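Local structure of SAM-dependent methyltransferase (Exiguobacterium sibiricum 255-15, 3D2L) at residues Q6-Y11 and L67-E72; W26-V31 and D53-T58; A47-A52 and V81-Q86. The protein probably transfers a methyl group from S-adenosylmethionine to an acceptor substrate. All coordinates share one frame; numbering follows the deposited sequence.

Contact 1. Residues Q6-Y11 and L67-E72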
# COMPACT_ATOMS: atom_id res chain seq x y z
N GLN A 6 -21.15 4.64 4.52
CA GLN A 6 -19.82 3.95 4.36
C GLN A 6 -18.63 4.92 4.43
O GLN A 6 -18.12 5.38 3.40
CB GLN A 6 -19.80 3.14 3.06
CG GLN A 6 -20.72 1.92 3.10
CD GLN A 6 -20.81 1.20 1.76
OE1 GLN A 6 -20.98 1.83 0.71
NE2 GLN A 6 -20.70 -0.14 1.80
N PHE A 7 -18.21 5.19 5.67
CA PHE A 7 -17.07 6.07 5.97
C PHE A 7 -15.89 5.88 5.01
O PHE A 7 -15.24 6.85 4.65
CB PHE A 7 -16.61 5.87 7.43
CG PHE A 7 -15.32 6.58 7.77
CD1 PHE A 7 -15.32 7.93 8.11
CD2 PHE A 7 -14.10 5.91 7.74
CE1 PHE A 7 -14.12 8.60 8.41
CE2 PHE A 7 -12.91 6.57 8.05
CZ PHE A 7 -12.93 7.92 8.39
N ALA A 8 -15.62 4.63 4.61
CA ALA A 8 -14.48 4.31 3.76
C ALA A 8 -14.37 5.16 2.47
O ALA A 8 -13.24 5.36 1.98
CB ALA A 8 -14.44 2.82 3.43
N TYR A 9 -15.48 5.67 1.93
CA TYR A 9 -15.40 6.56 0.74
C TYR A 9 -14.59 7.87 0.93
O TYR A 9 -14.10 8.46 -0.05
CB TYR A 9 -16.77 6.86 0.14
CG TYR A 9 -17.26 5.67 -0.66
CD1 TYR A 9 -16.62 5.30 -1.87
CD2 TYR A 9 -18.33 4.89 -0.21
CE1 TYR A 9 -17.04 4.19 -2.61
CE2 TYR A 9 -18.77 3.78 -0.95
CZ TYR A 9 -18.12 3.43 -2.15
OH TYR A 9 -18.54 2.33 -2.86
N VAL A 10 -14.44 8.31 2.17
CA VAL A 10 -13.65 9.50 2.44
C VAL A 10 -12.19 9.27 1.99
O VAL A 10 -11.46 10.22 1.64
CB VAL A 10 -13.72 9.94 3.93
CG1 VAL A 10 -15.16 10.11 4.35
CG2 VAL A 10 -12.94 8.97 4.84
N TYR A 11 -11.75 8.01 2.02
CA TYR A 11 -10.40 7.67 1.57
C TYR A 11 -10.31 7.75 0.06
O TYR A 11 -9.30 8.19 -0.47
CB TYR A 11 -9.96 6.29 2.06
CG TYR A 11 -9.76 6.24 3.55
CD1 TYR A 11 -8.72 6.96 4.16
CD2 TYR A 11 -10.59 5.47 4.37
CE1 TYR A 11 -8.52 6.92 5.54
CE2 TYR A 11 -10.40 5.42 5.75
CZ TYR A 11 -9.37 6.14 6.32
OH TYR A 11 -9.18 6.07 7.67
N LEU A 67 -12.81 -3.14 2.48
CA LEU A 67 -13.05 -4.28 1.55
C LEU A 67 -14.48 -4.33 1.04
O LEU A 67 -14.72 -4.78 -0.07
CB LEU A 67 -12.61 -5.62 2.16
CG LEU A 67 -11.12 -5.72 2.45
CD1 LEU A 67 -10.75 -7.16 2.89
CD2 LEU A 67 -10.26 -5.28 1.26
N GLU A 68 -15.42 -3.83 1.83
CA GLU A 68 -16.81 -3.73 1.40
C GLU A 68 -16.95 -2.77 0.22
O GLU A 68 -17.66 -3.06 -0.74
CB GLU A 68 -17.70 -3.27 2.55
CG GLU A 68 -17.94 -4.36 3.58
CD GLU A 68 -18.64 -3.85 4.85
OE1 GLU A 68 -19.25 -2.77 4.82
OE2 GLU A 68 -18.56 -4.57 5.88
N ILE A 69 -16.28 -1.63 0.31
CA ILE A 69 -16.28 -0.65 -0.79
C ILE A 69 -15.55 -1.24 -2.00
O ILE A 69 -16.03 -1.15 -3.11
CB ILE A 69 -15.60 0.64 -0.37
CG1 ILE A 69 -16.29 1.28 0.85
CG2 ILE A 69 -15.59 1.62 -1.53
CD1 ILE A 69 -17.71 1.53 0.70
N ALA A 70 -14.40 -1.86 -1.77
CA ALA A 70 -13.62 -2.56 -2.82
C ALA A 70 -14.53 -3.51 -3.61
O ALA A 70 -14.61 -3.46 -4.86
CB ALA A 70 -12.42 -3.29 -2.20
N GLN A 71 -15.26 -4.34 -2.87
CA GLN A 71 -16.15 -5.32 -3.50
C GLN A 71 -17.28 -4.69 -4.28
O GLN A 71 -17.59 -5.11 -5.39
CB GLN A 71 -16.72 -6.25 -2.44
CG GLN A 71 -17.73 -7.25 -2.95
CD GLN A 71 -18.25 -8.09 -1.84
OE1 GLN A 71 -17.49 -8.50 -0.96
NE2 GLN A 71 -19.57 -8.35 -1.85
N GLU A 72 -17.93 -3.68 -3.71
CA GLU A 72 -19.01 -2.99 -4.40
C GLU A 72 -18.53 -2.37 -5.72
O GLU A 72 -19.21 -2.48 -6.72
CB GLU A 72 -19.69 -2.00 -3.47
CG GLU A 72 -20.56 -2.76 -2.45
CD GLU A 72 -21.36 -1.86 -1.47
OE1 GLU A 72 -20.80 -0.86 -0.96
OE2 GLU A 72 -22.51 -2.23 -1.16

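Contact 2. Residues W26-V31 and D53-T58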
# COMPACT_ATOMS: atom_id res chain seq x y z
N TRP A 26 4.07 -0.00 -13.53
CA TRP A 26 5.29 -0.57 -12.94
C TRP A 26 5.16 -2.08 -12.70
O TRP A 26 6.06 -2.84 -13.02
CB TRP A 26 5.62 0.18 -11.64
CG TRP A 26 6.71 -0.45 -10.81
CD1 TRP A 26 7.99 -0.63 -11.17
CD2 TRP A 26 6.59 -0.94 -9.48
NE1 TRP A 26 8.68 -1.24 -10.17
CE2 TRP A 26 7.85 -1.44 -9.11
CE3 TRP A 26 5.54 -1.02 -8.56
CZ2 TRP A 26 8.12 -1.98 -7.85
CZ3 TRP A 26 5.80 -1.58 -7.29
CH2 TRP A 26 7.09 -2.04 -6.96
N VAL A 27 4.03 -2.50 -12.15
CA VAL A 27 3.79 -3.92 -11.92
C VAL A 27 3.87 -4.63 -13.29
O VAL A 27 4.49 -5.68 -13.40
CB VAL A 27 2.43 -4.19 -11.18
CG1 VAL A 27 2.14 -5.73 -11.07
CG2 VAL A 27 2.40 -3.51 -9.76
N LEU A 28 3.27 -4.04 -14.33
CA LEU A 28 3.29 -4.62 -15.69
C LEU A 28 4.72 -4.84 -16.23
O LEU A 28 4.94 -5.73 -17.06
CB LEU A 28 2.45 -3.75 -16.61
CG LEU A 28 0.94 -3.93 -16.39
CD1 LEU A 28 0.17 -2.86 -17.08
CD2 LEU A 28 0.49 -5.31 -16.87
N GLU A 29 5.68 -4.04 -15.76
CA GLU A 29 7.08 -4.21 -16.15
C GLU A 29 7.76 -5.37 -15.48
O GLU A 29 8.79 -5.84 -15.96
CB GLU A 29 7.90 -2.96 -15.80
CG GLU A 29 7.40 -1.70 -16.45
CD GLU A 29 8.21 -0.46 -16.02
OE1 GLU A 29 8.84 -0.47 -14.92
OE2 GLU A 29 8.18 0.53 -16.80
N GLN A 30 7.21 -5.83 -14.34
CA GLN A 30 7.80 -6.90 -13.56
C GLN A 30 7.07 -8.22 -13.57
O GLN A 30 7.72 -9.23 -13.33
CB GLN A 30 7.91 -6.50 -12.07
CG GLN A 30 8.41 -5.13 -11.82
CD GLN A 30 9.74 -4.87 -12.45
OE1 GLN A 30 10.56 -5.78 -12.64
NE2 GLN A 30 9.98 -3.60 -12.80
N VAL A 31 5.76 -8.22 -13.81
CA VAL A 31 4.96 -9.45 -13.72
C VAL A 31 4.18 -9.56 -14.99
O VAL A 31 3.46 -8.63 -15.32
CB VAL A 31 4.00 -9.43 -12.48
CG1 VAL A 31 3.14 -10.75 -12.38
CG2 VAL A 31 4.80 -9.17 -11.20
N ASP A 53 -7.59 -5.81 -14.36
CA ASP A 53 -7.70 -5.70 -15.80
C ASP A 53 -6.53 -6.37 -16.52
O ASP A 53 -6.57 -6.52 -17.72
CB ASP A 53 -7.84 -4.24 -16.21
CG ASP A 53 -9.14 -3.64 -15.73
OD1 ASP A 53 -10.08 -4.40 -15.42
OD2 ASP A 53 -9.23 -2.41 -15.66
N HIS A 54 -5.51 -6.83 -15.80
CA HIS A 54 -4.35 -7.46 -16.43
C HIS A 54 -3.95 -8.78 -15.85
O HIS A 54 -3.21 -9.53 -16.49
CB HIS A 54 -3.15 -6.50 -16.33
CG HIS A 54 -3.43 -5.14 -16.87
ND1 HIS A 54 -3.37 -4.85 -18.22
CD2 HIS A 54 -3.82 -4.00 -16.25
CE1 HIS A 54 -3.70 -3.58 -18.40
NE2 HIS A 54 -3.99 -3.05 -17.23
N TYR A 55 -4.45 -9.06 -14.65
CA TYR A 55 -4.03 -10.21 -13.85
C TYR A 55 -5.23 -10.87 -13.17
O TYR A 55 -6.30 -10.26 -13.09
CB TYR A 55 -3.12 -9.69 -12.74
CG TYR A 55 -1.87 -9.00 -13.17
CD1 TYR A 55 -0.78 -9.74 -13.64
CD2 TYR A 55 -1.72 -7.60 -13.06
CE1 TYR A 55 0.37 -9.12 -14.08
CE2 TYR A 55 -0.54 -6.98 -13.46
CZ TYR A 55 0.51 -7.76 -13.95
OH TYR A 55 1.70 -7.19 -14.36
N GLU A 56 -5.07 -12.12 -12.73
CA GLU A 56 -6.05 -12.76 -11.86
C GLU A 56 -5.66 -12.27 -10.45
O GLU A 56 -4.68 -12.73 -9.91
CB GLU A 56 -5.96 -14.29 -11.92
CG GLU A 56 -5.98 -14.88 -13.35
CD GLU A 56 -7.27 -14.55 -14.12
OE1 GLU A 56 -8.36 -14.70 -13.52
OE2 GLU A 56 -7.17 -14.17 -15.33
N VAL A 57 -6.43 -11.36 -9.86
CA VAL A 57 -6.05 -10.71 -8.61
C VAL A 57 -6.92 -11.05 -7.43
O VAL A 57 -8.13 -11.24 -7.56
CB VAL A 57 -6.02 -9.13 -8.79
CG1 VAL A 57 -5.27 -8.43 -7.62
CG2 VAL A 57 -5.35 -8.79 -10.06
N THR A 58 -6.28 -11.11 -6.28
CA THR A 58 -6.95 -11.31 -5.02
C THR A 58 -6.46 -10.18 -4.13
O THR A 58 -5.25 -9.91 -4.10
CB THR A 58 -6.58 -12.64 -4.38
OG1 THR A 58 -7.01 -13.70 -5.22
CG2 THR A 58 -7.22 -12.79 -3.05

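Contact 3. Residues A47-A52 and V81-Q86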
# COMPACT_ATOMS: atom_id res chain seq x y z
N ALA A 47 -6.34 0.35 -6.72
CA ALA A 47 -5.25 -0.19 -7.54
C ALA A 47 -5.52 -1.64 -7.87
O ALA A 47 -5.17 -2.10 -8.96
CB ALA A 47 -3.86 -0.01 -6.84
N THR A 48 -6.16 -2.36 -6.96
CA THR A 48 -6.48 -3.78 -7.15
C THR A 48 -7.39 -3.97 -8.35
O THR A 48 -7.18 -4.83 -9.20
CB THR A 48 -7.13 -4.39 -5.86
OG1 THR A 48 -6.49 -3.86 -4.67
CG2 THR A 48 -7.05 -5.91 -5.88
N LEU A 49 -8.40 -3.13 -8.46
CA LEU A 49 -9.31 -3.18 -9.62
C LEU A 49 -8.63 -2.89 -10.96
O LEU A 49 -9.03 -3.49 -11.99
CB LEU A 49 -10.53 -2.27 -9.40
CG LEU A 49 -11.41 -2.61 -8.18
CD1 LEU A 49 -12.69 -1.78 -8.24
CD2 LEU A 49 -11.74 -4.11 -8.13
N LEU A 50 -7.65 -1.97 -10.98
CA LEU A 50 -6.85 -1.69 -12.18
C LEU A 50 -5.98 -2.89 -12.52
O LEU A 50 -5.84 -3.24 -13.68
CB LEU A 50 -6.01 -0.41 -12.04
CG LEU A 50 -6.90 0.83 -11.92
CD1 LEU A 50 -6.04 2.02 -11.64
CD2 LEU A 50 -7.77 1.03 -13.20
N LEU A 51 -5.38 -3.50 -11.50
CA LEU A 51 -4.61 -4.73 -11.67
C LEU A 51 -5.47 -5.85 -12.22
O LEU A 51 -5.01 -6.61 -13.08
CB LEU A 51 -4.04 -5.14 -10.30
CG LEU A 51 -2.88 -4.25 -9.80
CD1 LEU A 51 -2.49 -4.58 -8.35
CD2 LEU A 51 -1.69 -4.42 -10.74
N ALA A 52 -6.72 -5.93 -11.77
CA ALA A 52 -7.65 -7.00 -12.23
C ALA A 52 -7.89 -6.95 -13.75
O ALA A 52 -8.32 -7.94 -14.36
CB ALA A 52 -8.96 -6.92 -11.50
N VAL A 81 -12.91 -10.14 -8.44
CA VAL A 81 -11.82 -9.96 -7.55
C VAL A 81 -12.24 -10.36 -6.13
O VAL A 81 -13.10 -9.75 -5.51
CB VAL A 81 -11.29 -8.52 -7.56
CG1 VAL A 81 -10.09 -8.42 -6.70
CG2 VAL A 81 -10.92 -8.08 -9.01
N ASP A 82 -11.59 -11.38 -5.63
CA ASP A 82 -11.83 -11.85 -4.27
C ASP A 82 -11.10 -10.92 -3.32
O ASP A 82 -9.93 -10.72 -3.52
CB ASP A 82 -11.23 -13.23 -4.09
CG ASP A 82 -12.01 -14.32 -4.76
OD1 ASP A 82 -13.25 -14.32 -4.72
OD2 ASP A 82 -11.37 -15.21 -5.32
N PHE A 83 -11.82 -10.33 -2.36
CA PHE A 83 -11.25 -9.54 -1.29
C PHE A 83 -11.49 -10.31 0.03
O PHE A 83 -12.63 -10.75 0.37
CB PHE A 83 -11.89 -8.14 -1.24
CG PHE A 83 -11.58 -7.25 -2.45
CD1 PHE A 83 -10.38 -6.56 -2.53
CD2 PHE A 83 -12.51 -7.10 -3.50
CE1 PHE A 83 -10.10 -5.75 -3.60
CE2 PHE A 83 -12.25 -6.32 -4.55
CZ PHE A 83 -11.01 -5.62 -4.62
N TRP A 84 -10.42 -10.50 0.78
CA TRP A 84 -10.47 -11.21 2.04
C TRP A 84 -9.84 -10.38 3.13
O TRP A 84 -8.91 -9.60 2.84
CB TRP A 84 -9.74 -12.54 1.93
CG TRP A 84 -10.25 -13.48 0.86
CD1 TRP A 84 -9.61 -13.84 -0.29
CD2 TRP A 84 -11.51 -14.19 0.85
NE1 TRP A 84 -10.37 -14.74 -0.99
CE2 TRP A 84 -11.55 -14.95 -0.33
CE3 TRP A 84 -12.62 -14.20 1.71
CZ2 TRP A 84 -12.65 -15.74 -0.67
CZ3 TRP A 84 -13.70 -15.00 1.38
CH2 TRP A 84 -13.71 -15.76 0.20
N VAL A 85 -10.37 -10.53 4.36
CA VAL A 85 -9.87 -9.79 5.53
C VAL A 85 -8.73 -10.60 6.12
O VAL A 85 -8.94 -11.71 6.58
CB VAL A 85 -10.95 -9.57 6.60
CG1 VAL A 85 -10.38 -8.91 7.88
CG2 VAL A 85 -12.11 -8.74 6.00
N GLN A 86 -7.52 -10.08 6.03
CA GLN A 86 -6.35 -10.77 6.56
C GLN A 86 -5.28 -9.75 6.86
O GLN A 86 -5.20 -8.72 6.22
CB GLN A 86 -5.74 -11.76 5.55
CG GLN A 86 -6.61 -12.89 5.05
CD GLN A 86 -5.83 -13.90 4.20
OE1 GLN A 86 -4.61 -13.96 4.25
NE2 GLN A 86 -6.56 -14.69 3.41

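Contact 1. Residues Q6-Y11 and L67-E72
Ile69 sends its side chain from helix 64-76 against Ala8 and Tyr9 of the type I turn from Gln6 to Tyr9, and it carries the apolar half of the contact. Its CG1 lies 3.5 Å from Ala8 CB and over one face of the Tyr9 ring, 4.2 Å from the ring centroid and displaced toward the rim, as a CH-pi contact. CD1 and CG2 lie beside the rim, at approaches too short to be trusted. The polar half is a single bond between side chains that meet tip to tip: Gln6 NE2 donates to Glu72 OE1 (2.9 Å, 154° at the hydrogen). The acceptor lies in the amide plane of Gln6, whereas the donor comes from the syn side of the carboxylate, 34° out of its plane. On the way to this bond Gln6 and Ile69 run past each other in opposite directions. Behind the turn, Phe7 and Val10 pack on Phe180 of strand 173-183. The N-terminal turn and helix 9-14 thus lie between the antiparallel sheet and helix 64-76, which rests on strand 82-85 through Leu67 and Ala70.

Contact 2. Residues W26-V31 and D53-T58
Tyr55 spans the gap from just before strand 56-61 to helix 20-30, meeting Val27, Leu28 and Val31 with the far half of its ring. At CB the chain turns so that CG stands beside the backbone N (chi1 -61°), and the ring then heads for the last part of the helix. CE1 on one flank touches Val31 CG1 at 3.6 Å. On the other flank CE2 touches Val27 CG1 at 3.8 Å. Next toward the tip, CZ lies 3.8 Å from Leu28 CD2; this methyl and that of Val27 approach obliquely. At the tip, OH donates a very short hydrogen bond to Val31 O, 2.5 Å away, with the acceptor at the edge of the ring and near its plane. The hydroxyl also lies 3.3 Å from Leu28 CA. Next to it Leu28 serves His54 as well: CD1 sits 4.0 Å above the centre of the imidazole, 3° off the ring normal, with the two side chains crossing at about a right angle. Val27 and Tyr55 both rest on Ile37 of strand 36-40, and Val27 also reaches Leu51 of helix 46-51. A helix ahead of the first strand, packed against the parallel sheet and held to the entry of the second strand, is in keeping with the Rossmann-like fold of SAM-dependent methyltransferases.

Contact 3. Residues A47-A52 and V81-Q86
Thr48, Leu49 and Ala52 of segment 47-52 meet Val81 and Phe83 wholly through apolar atoms. The tightest carbon pair is Ala52 CB with Val81 CG2, at 3.4 Å, closer than usual van der Waals contact; Leu49 CD2 adds a looser touch on the same methyl at 4.1 Å. The other branch of Val81, CG1, stands anti to the backbone N (chi1 -176°), where it meets Thr48 CG2 at 4.0 Å and also covers one face of the Phe83 ring, offset toward the rim. The aromatic contacts are made by the far end of that ring. Thr48 and Phe83 point at each other tip to tip, CG2 to CE1 at 3.8 Å, while Leu49 crosses Phe83 at about a right angle and puts CD2 at the ring edge, near its plane, 3.9 Å from CZ. In this Rossmann-like domain helix 46-51 follows the glycine-rich loop after strand 36-40; it packs over strand 56-61, Thr48 and Leu51 on Val57, and extends to strand 82-85 beside it, the outermost strand of the parallel part. The polar branch of Thr48 serves a different purpose: OG1 is hydrogen-bonded to Asp39 OD2, on strand 36-40, which leaves CG2 for the apolar contact. Phe83 also touches Cys42 in the glycine-rich loop and Ala70 of helix 64-76, and Leu49 reaches Lys73 and Ala74 of that same helix.

Overall arrangement
Contacts 2 and 3 have centres about 11 Å apart and reach neighbouring strands of the seven-stranded sheet, 56-61 and 82-85; they touch where Val57 packs on Thr48, Ala52 and Val81. Contact 1, centred about 12 Å from contact 3, joins it where Ala70 and Leu67 meet strand 82-85. Contacts 1 and 2 do not touch, their centres about 22 Å apart. Along the chain the segments run 6-11, 26-31, 47-52, 53-58, 67-72, 81-86, so contact 3 interlocks with each of the others, while contact 2 falls wholly between the two segments of contact 1. Contacts 1 and 2 join N-terminal segments to the Rossmann-like core; contact 3 packs a core helix on its sheet.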